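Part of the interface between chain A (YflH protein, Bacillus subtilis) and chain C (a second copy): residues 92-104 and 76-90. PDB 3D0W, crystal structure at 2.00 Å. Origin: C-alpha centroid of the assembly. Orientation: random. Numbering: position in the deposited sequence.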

# COMPACT_ATOMS: atom_id res chain seq x y z
N HIS A 92 -0.68 -12.13 -0.22
CA HIS A 92 0.34 -11.51 -1.05
C HIS A 92 0.74 -10.10 -0.60
O HIS A 92 1.92 -9.74 -0.67
N LEU A 93 -0.22 -9.31 -0.13
CA LEU A 93 0.09 -7.97 0.34
C LEU A 93 0.93 -8.03 1.62
O LEU A 93 1.80 -7.19 1.85
N ALA A 94 0.65 -9.03 2.46
CA ALA A 94 1.40 -9.21 3.70
C ALA A 94 2.83 -9.60 3.35
O ALA A 94 3.79 -9.17 4.01
N GLN A 95 2.98 -10.42 2.31
CA GLN A 95 4.31 -10.86 1.85
C GLN A 95 5.10 -9.66 1.34
O GLN A 95 6.29 -9.51 1.64
N LEU A 96 4.44 -8.80 0.56
CA LEU A 96 5.10 -7.63 0.00
C LEU A 96 5.51 -6.67 1.12
O LEU A 96 6.59 -6.07 1.07
N LEU A 97 4.65 -6.54 2.12
CA LEU A 97 4.93 -5.67 3.25
C LEU A 97 6.15 -6.17 4.04
O LEU A 97 6.88 -5.37 4.62
N VAL A 98 6.35 -7.48 4.09
CA VAL A 98 7.51 -8.02 4.80
C VAL A 98 8.78 -7.60 4.05
O VAL A 98 9.79 -7.26 4.66
N LYS A 99 8.72 -7.64 2.72
CA LYS A 99 9.86 -7.24 1.89
C LYS A 99 10.13 -5.75 2.10
O LYS A 99 11.27 -5.30 2.10
N LEU A 100 9.06 -4.97 2.26
CA LEU A 100 9.20 -3.53 2.47
C LEU A 100 9.86 -3.28 3.83
O LEU A 100 10.77 -2.46 3.95
N VAL A 101 9.41 -4.00 4.85
CA VAL A 101 9.99 -3.84 6.18
C VAL A 101 11.48 -4.19 6.20
O VAL A 101 12.29 -3.45 6.78
N ASP A 102 11.84 -5.29 5.55
CA ASP A 102 13.24 -5.73 5.49
C ASP A 102 14.06 -5.08 4.37
O ASP A 102 15.06 -5.64 3.93
N LYS A 103 13.65 -3.90 3.93
CA LYS A 103 14.36 -3.20 2.86
C LYS A 103 15.59 -2.46 3.38
O LYS A 103 15.62 -2.01 4.53
N GLN A 104 16.59 -2.33 2.52
CA GLN A 104 17.86 -1.65 2.80
C GLN A 104 18.45 -1.94 4.18
O GLN A 104 19.45 -2.69 4.23
OXT GLN A 104 17.93 -1.42 5.18
N MSE C 76 3.73 7.62 -0.45
CA MSE C 76 5.03 7.17 0.03
C MSE C 76 4.98 5.64 0.19
O MSE C 76 5.90 4.93 -0.23
N LEU C 77 3.90 5.14 0.78
CA LEU C 77 3.78 3.69 0.96
C LEU C 77 3.68 2.98 -0.39
O LEU C 77 4.33 1.96 -0.60
N LEU C 78 2.86 3.50 -1.29
CA LEU C 78 2.71 2.87 -2.61
C LEU C 78 4.03 2.80 -3.36
O LEU C 78 4.35 1.78 -3.96
N GLN C 79 4.79 3.89 -3.35
CA GLN C 79 6.07 3.90 -4.04
C GLN C 79 7.06 2.93 -3.41
O GLN C 79 7.87 2.32 -4.12
N GLU C 80 7.02 2.79 -2.09
CA GLU C 80 7.93 1.85 -1.42
C GLU C 80 7.51 0.41 -1.74
O GLU C 80 8.36 -0.44 -1.98
N LEU C 81 6.21 0.14 -1.73
CA LEU C 81 5.73 -1.21 -2.04
C LEU C 81 6.13 -1.57 -3.47
O LEU C 81 6.58 -2.68 -3.75
N TRP C 82 5.94 -0.61 -4.38
CA TRP C 82 6.27 -0.81 -5.78
C TRP C 82 7.75 -1.14 -5.95
O TRP C 82 8.11 -2.03 -6.71
N SER C 83 8.61 -0.43 -5.22
CA SER C 83 10.06 -0.65 -5.30
C SER C 83 10.56 -2.03 -4.85
O SER C 83 11.70 -2.40 -5.15
N VAL C 84 9.77 -2.79 -4.11
CA VAL C 84 10.22 -4.12 -3.69
C VAL C 84 9.41 -5.25 -4.32
O VAL C 84 9.61 -6.42 -4.00
N ALA C 85 8.52 -4.89 -5.24
CA ALA C 85 7.65 -5.86 -5.89
C ALA C 85 8.20 -6.44 -7.19
O ALA C 85 8.79 -5.72 -7.99
N ASP C 86 8.00 -7.74 -7.41
CA ASP C 86 8.44 -8.35 -8.65
C ASP C 86 7.34 -8.10 -9.69
O ASP C 86 6.32 -7.49 -9.37
N GLU C 87 7.55 -8.55 -10.92
CA GLU C 87 6.56 -8.31 -11.97
C GLU C 87 5.13 -8.73 -11.64
O GLU C 87 4.19 -7.96 -11.83
N ASP C 88 4.97 -9.95 -11.13
CA ASP C 88 3.63 -10.43 -10.78
C ASP C 88 3.03 -9.61 -9.63
O ASP C 88 1.84 -9.28 -9.64
N GLU C 89 3.85 -9.27 -8.65
CA GLU C 89 3.35 -8.49 -7.52
C GLU C 89 2.92 -7.10 -7.98
O GLU C 89 1.97 -6.53 -7.43
N LYS C 90 3.60 -6.56 -8.99
CA LYS C 90 3.22 -5.24 -9.48
C LYS C 90 1.82 -5.29 -10.11
O LYS C 90 1.00 -4.41 -9.86

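Helix 92-101 of chain A crosses helix 76-84 of chain C almost at a right angle, 91°, with the axes 8.9 Å apart at closest. Leucines and Val C84 fill much of the contact; Lys A99 and Lys A103 add polar contacts.

His A92 makes no direct contact. Its backbone O takes a hydrogen bond from water 1 (2.9 Å), which also donates to Glu C89 OE2 (2.7 Å). Leu A93 (chi1 t, chi2 p) starts away from chain C, but its end returns: CD1 lies 4.3 Å from Leu C81 CD1.

Leu A96 (t, p) points toward chain C and is buried. Its CG is 3.9 Å from Leu C81 CD2. Its CD1 is 3.9 Å from Val C84 CG2 and 3.7 Å from Ala C85 CB. Leu A97 (t, p) starts away, yet its CD1 reaches to 4.2 Å from Leu C81 CD2. Leu C81 (m, t) is thus a knob in a hole made by Leu A93, Leu A96, Leu A97 and Leu A100.

Lys A99 (m, t, p, t) points toward chain C. Its NZ forms a salt bridge with Glu C89 OE1 at 2.6 Å. Glu C89 OE1 also accepts from Asp C86 N (2.8 Å), while Asp C86 OD1 caps the next helix through Glu C89 N (2.8 Å). The same carboxylate oxygen of Glu C89 thus serves both the lysine and the backbone of its own chain. Water 2 accepts from Lys A99 NZ (2.9 Å) and donates to Asp C86 OD2 (2.8 Å).

Leu A100 (t, t) is the reciprocal knob, set among Leu C77, Glu C80, Leu C81 and Val C84. Its CD1 is 3.5 Å from Leu C81 CD2 and 3.7 Å from Leu C77 CD1.

Past the helix, Lys A103 (t, t, t, p) points toward chain C. Its CD lies 3.4 Å from Glu C80 OE1, and its NZ gives a weak hydrogen bond to Ser C83 OG (3.3 Å).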

# COMPACT_ATOMS: atom_id res chain seq x y z
CB HIS A 92 -0.11 -11.48 -2.52
CG HIS A 92 -0.14 -12.83 -3.16
ND1 HIS A 92 -0.48 -13.03 -4.48
CD2 HIS A 92 0.14 -14.06 -2.66
CE1 HIS A 92 -0.41 -14.31 -4.77
NE2 HIS A 92 -0.03 -14.96 -3.68
CB LEU A 93 -1.19 -7.16 0.60
CG LEU A 93 -0.97 -5.76 1.18
CD1 LEU A 93 -0.19 -4.88 0.20
CD2 LEU A 93 -2.32 -5.13 1.49
CB ALA A 94 0.77 -10.29 4.55
CB GLN A 95 4.17 -11.89 0.73
CG GLN A 95 3.56 -13.23 1.14
CD GLN A 95 3.20 -14.09 -0.07
OE1 GLN A 95 4.01 -14.26 -0.99
NE2 GLN A 95 1.99 -14.65 -0.08
CB LEU A 96 4.16 -6.91 -0.98
CG LEU A 96 4.79 -5.85 -1.88
CD1 LEU A 96 5.89 -6.49 -2.73
CD2 LEU A 96 3.74 -5.21 -2.78
CB LEU A 97 3.71 -5.60 4.18
CG LEU A 97 3.72 -4.41 5.15
CD1 LEU A 97 3.48 -3.14 4.34
CD2 LEU A 97 2.63 -4.58 6.21
CB VAL A 98 7.45 -9.57 4.90
CG1 VAL A 98 8.81 -10.14 5.33
CG2 VAL A 98 6.39 -9.97 5.92
CB LYS A 99 9.57 -7.54 0.41
CG LYS A 99 9.51 -9.04 0.07
CD LYS A 99 8.87 -9.32 -1.30
CE LYS A 99 9.72 -8.83 -2.46
NZ LYS A 99 9.17 -9.17 -3.83
CB LEU A 100 7.83 -2.85 2.38
CG LEU A 100 7.68 -1.38 2.78
CD1 LEU A 100 6.48 -0.79 2.07
CD2 LEU A 100 7.54 -1.24 4.30
CB VAL A 101 9.24 -4.70 7.22
CG1 VAL A 101 10.02 -4.76 8.53
CG2 VAL A 101 7.86 -4.12 7.47
CB ASP A 102 13.29 -7.25 5.32
CG ASP A 102 12.91 -7.99 6.58
OD1 ASP A 102 13.63 -7.85 7.59
OD2 ASP A 102 11.89 -8.70 6.58
CB LYS A 103 13.41 -2.22 2.18
CG LYS A 103 14.00 -1.46 0.99
CD LYS A 103 12.98 -0.44 0.49
CE LYS A 103 13.50 0.39 -0.67
NZ LYS A 103 13.67 -0.43 -1.90
CB GLN A 104 17.70 -0.14 2.61
CG GLN A 104 16.74 0.54 3.58
CD GLN A 104 16.60 2.03 3.32
OE1 GLN A 104 17.57 2.78 3.43
NE2 GLN A 104 15.38 2.45 2.99
CB MSE C 76 5.35 7.83 1.38
CG MSE C 76 6.73 7.52 1.93
SE MSE C 76 8.15 8.10 0.74
CE MSE C 76 9.48 6.77 1.21
CB LEU C 77 2.55 3.34 1.80
CG LEU C 77 2.30 1.82 1.95
CD1 LEU C 77 3.46 1.18 2.71
CD2 LEU C 77 0.99 1.58 2.69
CB LEU C 78 1.70 3.64 -3.47
CG LEU C 78 0.25 3.17 -3.44
CD1 LEU C 78 -0.59 4.08 -4.35
CD2 LEU C 78 0.17 1.72 -3.92
CB GLN C 79 6.67 5.31 -4.08
CG GLN C 79 5.90 6.28 -4.97
CD GLN C 79 5.93 5.87 -6.45
OE1 GLN C 79 6.99 5.54 -6.99
NE2 GLN C 79 4.78 5.91 -7.10
CB GLU C 80 7.95 2.08 0.10
CG GLU C 80 8.72 3.33 0.54
CD GLU C 80 10.22 3.21 0.33
OE1 GLU C 80 10.79 2.14 0.63
OE2 GLU C 80 10.84 4.20 -0.13
CB LEU C 81 4.21 -1.31 -1.90
CG LEU C 81 3.61 -1.35 -0.49
CD1 LEU C 81 2.08 -1.31 -0.56
CD2 LEU C 81 4.07 -2.62 0.22
CB TRP C 82 5.92 0.46 -6.58
CG TRP C 82 5.77 0.25 -8.07
CD1 TRP C 82 6.62 0.68 -9.05
CD2 TRP C 82 4.66 -0.36 -8.74
NE1 TRP C 82 6.10 0.38 -10.29
CE2 TRP C 82 4.90 -0.25 -10.13
CE3 TRP C 82 3.48 -0.98 -8.30
CZ2 TRP C 82 4.00 -0.75 -11.09
CZ3 TRP C 82 2.58 -1.47 -9.26
CH2 TRP C 82 2.85 -1.35 -10.64
CB SER C 83 10.80 0.43 -4.52
OG SER C 83 10.70 0.21 -3.12
CB VAL C 84 10.18 -4.32 -2.14
CG1 VAL C 84 11.15 -3.35 -1.48
CG2 VAL C 84 8.75 -4.13 -1.61
CB ALA C 85 6.30 -5.22 -6.17
CB ASP C 86 8.76 -9.86 -8.48
CG ASP C 86 7.58 -10.68 -7.97
OD1 ASP C 86 6.41 -10.40 -8.31
OD2 ASP C 86 7.84 -11.66 -7.23
CB GLU C 87 7.01 -8.97 -13.29
CG GLU C 87 6.45 -8.28 -14.53
CD GLU C 87 6.97 -8.87 -15.84
OE1 GLU C 87 6.80 -8.21 -16.89
OE2 GLU C 87 7.53 -9.99 -15.83
CB ASP C 88 3.66 -11.90 -10.37
CG ASP C 88 4.06 -12.82 -11.51
OD1 ASP C 88 3.67 -12.56 -12.67
OD2 ASP C 88 4.74 -13.83 -11.23
CB GLU C 89 4.40 -8.41 -6.42
CG GLU C 89 4.73 -9.78 -5.82
CD GLU C 89 5.90 -9.73 -4.84
OE1 GLU C 89 6.94 -9.12 -5.18
OE2 GLU C 89 5.78 -10.29 -3.73
CB LYS C 90 4.23 -4.73 -10.51
CG LYS C 90 5.52 -4.21 -9.88
CD LYS C 90 6.41 -3.50 -10.89
CE LYS C 90 7.59 -2.83 -10.20
NZ LYS C 90 8.44 -2.08 -11.16
O HOH W 1 3.42 -11.02 -2.77
O HOH W 2 9.57 -11.73 -5.04